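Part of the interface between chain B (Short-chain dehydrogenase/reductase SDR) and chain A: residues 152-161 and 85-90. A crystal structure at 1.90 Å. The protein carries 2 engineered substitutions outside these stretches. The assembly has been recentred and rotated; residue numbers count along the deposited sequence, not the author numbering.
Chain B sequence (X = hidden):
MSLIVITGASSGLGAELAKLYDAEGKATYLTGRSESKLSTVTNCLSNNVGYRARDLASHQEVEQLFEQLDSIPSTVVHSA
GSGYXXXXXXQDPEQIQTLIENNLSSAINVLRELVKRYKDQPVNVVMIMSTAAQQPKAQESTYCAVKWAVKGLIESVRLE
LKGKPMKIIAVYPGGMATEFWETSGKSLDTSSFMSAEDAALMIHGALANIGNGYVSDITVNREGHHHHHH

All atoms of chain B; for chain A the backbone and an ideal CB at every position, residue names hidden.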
# COMPACT_ATOMS: atom_id res chain seq x y z
N GLY B 152 -6.99 -3.45 -8.33
CA GLY B 152 -5.94 -3.74 -9.29
C GLY B 152 -6.36 -3.47 -10.75
O GLY B 152 -5.58 -2.91 -11.50
N LEU B 153 -7.57 -3.89 -11.13
CA LEU B 153 -8.13 -3.67 -12.47
C LEU B 153 -8.17 -2.16 -12.78
O LEU B 153 -7.60 -1.73 -13.79
CB LEU B 153 -9.52 -4.25 -12.59
CG LEU B 153 -10.26 -4.02 -13.88
CD1 LEU B 153 -9.67 -4.92 -15.01
CD2 LEU B 153 -11.79 -4.31 -13.69
N ILE B 154 -8.79 -1.37 -11.91
CA ILE B 154 -8.99 0.05 -12.23
C ILE B 154 -7.69 0.87 -12.24
O ILE B 154 -7.55 1.79 -13.05
CB ILE B 154 -10.12 0.73 -11.41
CG1 ILE B 154 -9.73 0.96 -9.94
CG2 ILE B 154 -11.45 -0.08 -11.58
CD1 ILE B 154 -9.12 2.38 -9.63
N GLU B 155 -6.77 0.55 -11.35
CA GLU B 155 -5.52 1.28 -11.29
C GLU B 155 -4.66 0.98 -12.52
O GLU B 155 -3.86 1.86 -12.94
CB GLU B 155 -4.77 0.97 -10.02
CG GLU B 155 -5.49 1.39 -8.68
CD GLU B 155 -5.50 2.89 -8.41
OE1 GLU B 155 -5.32 3.68 -9.40
OE2 GLU B 155 -5.72 3.29 -7.23
N SER B 156 -4.83 -0.23 -13.08
CA SER B 156 -4.21 -0.64 -14.31
C SER B 156 -4.85 0.05 -15.49
O SER B 156 -4.14 0.65 -16.30
CB SER B 156 -4.27 -2.14 -14.51
OG SER B 156 -3.47 -2.82 -13.56
N VAL B 157 -6.20 -0.00 -15.60
CA VAL B 157 -6.88 0.66 -16.71
C VAL B 157 -6.63 2.20 -16.66
O VAL B 157 -6.47 2.86 -17.74
CB VAL B 157 -8.38 0.31 -16.71
CG1 VAL B 157 -9.14 1.05 -17.82
CG2 VAL B 157 -8.57 -1.23 -16.90
N ARG B 158 -6.57 2.79 -15.47
CA ARG B 158 -6.19 4.23 -15.40
C ARG B 158 -4.86 4.56 -16.10
O ARG B 158 -4.77 5.59 -16.74
CB ARG B 158 -6.05 4.69 -13.98
CG ARG B 158 -7.34 5.00 -13.33
CD ARG B 158 -7.17 5.14 -11.86
NE ARG B 158 -8.19 5.97 -11.29
CZ ARG B 158 -8.33 6.20 -10.00
NH1 ARG B 158 -9.28 7.03 -9.59
NH2 ARG B 158 -7.51 5.65 -9.12
N LEU B 159 -3.85 3.71 -15.97
CA LEU B 159 -2.60 3.87 -16.74
C LEU B 159 -2.82 3.79 -18.24
O LEU B 159 -2.24 4.60 -19.00
CB LEU B 159 -1.56 2.81 -16.33
CG LEU B 159 -1.21 2.87 -14.87
CD1 LEU B 159 -0.25 1.69 -14.57
CD2 LEU B 159 -0.64 4.27 -14.50
N GLU B 160 -3.70 2.88 -18.67
CA GLU B 160 -4.07 2.73 -20.10
C GLU B 160 -4.88 3.93 -20.66
O GLU B 160 -4.89 4.19 -21.88
CB GLU B 160 -4.90 1.45 -20.31
CG GLU B 160 -4.17 0.15 -19.96
CD GLU B 160 -4.98 -1.14 -20.20
OE1 GLU B 160 -6.12 -1.10 -20.75
OE2 GLU B 160 -4.44 -2.24 -19.81
N LEU B 161 -5.58 4.61 -19.78
CA LEU B 161 -6.39 5.78 -20.15
C LEU B 161 -5.66 7.12 -20.09
O LEU B 161 -6.25 8.15 -20.40
CB LEU B 161 -7.62 5.84 -19.25
CG LEU B 161 -8.57 4.66 -19.43
CD1 LEU B 161 -9.75 4.86 -18.43
CD2 LEU B 161 -9.10 4.52 -20.86
N UNK A 85 -2.61 -11.06 -21.51
CA UNK A 85 -2.24 -9.66 -21.56
C UNK A 85 -2.84 -8.99 -22.77
O UNK A 85 -3.38 -9.65 -23.68
CB UNK A 85 -0.72 -9.50 -21.57
N UNK A 86 -2.82 -7.67 -22.73
CA UNK A 86 -3.48 -6.86 -23.71
C UNK A 86 -4.23 -5.70 -23.06
O UNK A 86 -4.53 -5.71 -21.85
CB UNK A 86 -4.43 -7.72 -24.54
N UNK A 87 -4.47 -4.67 -23.86
CA UNK A 87 -5.30 -3.55 -23.45
C UNK A 87 -6.70 -4.12 -23.19
O UNK A 87 -7.15 -5.06 -23.85
CB UNK A 87 -5.32 -2.44 -24.50
N UNK A 88 -7.38 -3.61 -22.18
CA UNK A 88 -8.59 -4.28 -21.70
C UNK A 88 -9.62 -4.46 -22.81
O UNK A 88 -10.23 -5.53 -22.91
CB UNK A 88 -9.21 -3.49 -20.55
N UNK A 89 -9.76 -3.45 -23.67
CA UNK A 89 -10.73 -3.54 -24.77
C UNK A 89 -10.40 -4.65 -25.78
O UNK A 89 -11.29 -5.18 -26.45
CB UNK A 89 -10.80 -2.20 -25.50
N UNK A 90 -9.13 -5.01 -25.90
CA UNK A 90 -8.72 -6.07 -26.82
C UNK A 90 -8.73 -7.48 -26.19
O UNK A 90 -8.56 -8.50 -26.88
CB UNK A 90 -7.32 -5.76 -27.35

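Chain B offers the last part of a helix, residues 152 to 160, which begins earlier in the chain, with Leu B161 just past it. Leu B153, Val B157 and Glu B160 lie on the side that meets chain A. The side chains of Leu B153 and Val B157 form an apolar patch, and the carboxylate of Glu B160 lies beside it.

Position 85 is out of reach of the helix. No atom of chain B's stretch lies within 5.5 Å of its ideal CB, and the extended backbone (phi -140°, psi 165°) admits most residues. This stretch of chain B therefore gives no preference. The deposited residue is Phe A85, whose ring makes no contact with the helix.

Position 86 is decided by its own backbone. With phi 137° and psi 158°, a CB would be jammed against the carbonyl O of position 85. It would also point away from the helix, so chain B adds no demand of its own. Glycine is called for, and Gly A86 is found. Its carbonyl O lies 4.0 Å from OE2 of Glu B160, a near approach without a hydrogen bond.

Position 87 points its CA-to-CB bond sideways. The ideal CB is 4.1 Å from OE1 of Glu B160, with open space beyond it. A medium or long side chain could lie along the glutamate, and a polar or basic one would suit the charge as well as an aliphatic one would suit the flank. The residue is Leu A87, with chi1 m and chi2 t. Its end comes nearer than its start, and CD2 packs 3.7 Å from CD of Glu B160. The backbone turns here too, since the carbonyl O of Leu A87 accepts a 2.9 Å hydrogen bond from the backbone N of position 90.

Position 88 faces the helix most directly. Its CA-to-CB bond points toward chain B, and the ideal CB lies 3.9 Å from OE1 of Glu B160 and 4.3 Å from CG2 of Val B157. The backbone N donates to Glu B160 OE1 at 3.2 Å and a nearly straight 171°, a bond available to any residue except proline. The side chain is left to meet the apolar patch, so leucine, isoleucine, valine or methionine would fit. Leu A88 is deposited, with chi1 t and chi2 p. Its CD2 reaches Val B157 CG2 at 3.6 Å and Leu B153 CD1 at 4.2 Å.

Position 89 points sideways, and its ideal CB has nothing of the helix within 5.5 Å. A short side chain would miss chain B, while a longer polar one could turn back toward Glu B160. Gln A89 does so through a water, which donates to its OE1 at 2.7 Å and to Glu B160 OE1 at 2.6 Å. The water thus joins two acceptors that do not bond directly.

Position 90 is out of reach, and many residues would serve. Glu A90 makes no contact with the helix.

Chain A (85-90) FGLLQE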
# COMPACT_ATOMS: atom_id res chain seq x y z
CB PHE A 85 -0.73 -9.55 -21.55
CG PHE A 85 -0.08 -10.25 -20.39
CD1 PHE A 85 -0.06 -9.67 -19.15
CD2 PHE A 85 0.48 -11.53 -20.54
CE1 PHE A 85 0.50 -10.33 -18.07
CE2 PHE A 85 1.06 -12.17 -19.47
CZ PHE A 85 1.07 -11.58 -18.24
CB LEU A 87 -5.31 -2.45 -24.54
CG LEU A 87 -4.05 -1.56 -24.76
CD1 LEU A 87 -4.24 -0.68 -26.02
CD2 LEU A 87 -3.67 -0.63 -23.58
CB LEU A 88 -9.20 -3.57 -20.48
CG LEU A 88 -10.46 -4.18 -19.87
CD1 LEU A 88 -10.27 -5.67 -19.46
CD2 LEU A 88 -10.95 -3.31 -18.67
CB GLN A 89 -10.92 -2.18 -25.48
CG GLN A 89 -9.76 -1.68 -26.26
CD GLN A 89 -8.84 -0.82 -25.48
OE1 GLN A 89 -8.77 -0.88 -24.24
NE2 GLN A 89 -8.11 0.02 -26.22
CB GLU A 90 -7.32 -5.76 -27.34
CG GLU A 90 -7.21 -4.41 -28.10
CD GLU A 90 -8.03 -4.36 -29.39
OE1 GLU A 90 -8.34 -5.46 -29.92
OE2 GLU A 90 -8.36 -3.23 -29.87
O HOH W 1 -7.52 0.45 -22.28
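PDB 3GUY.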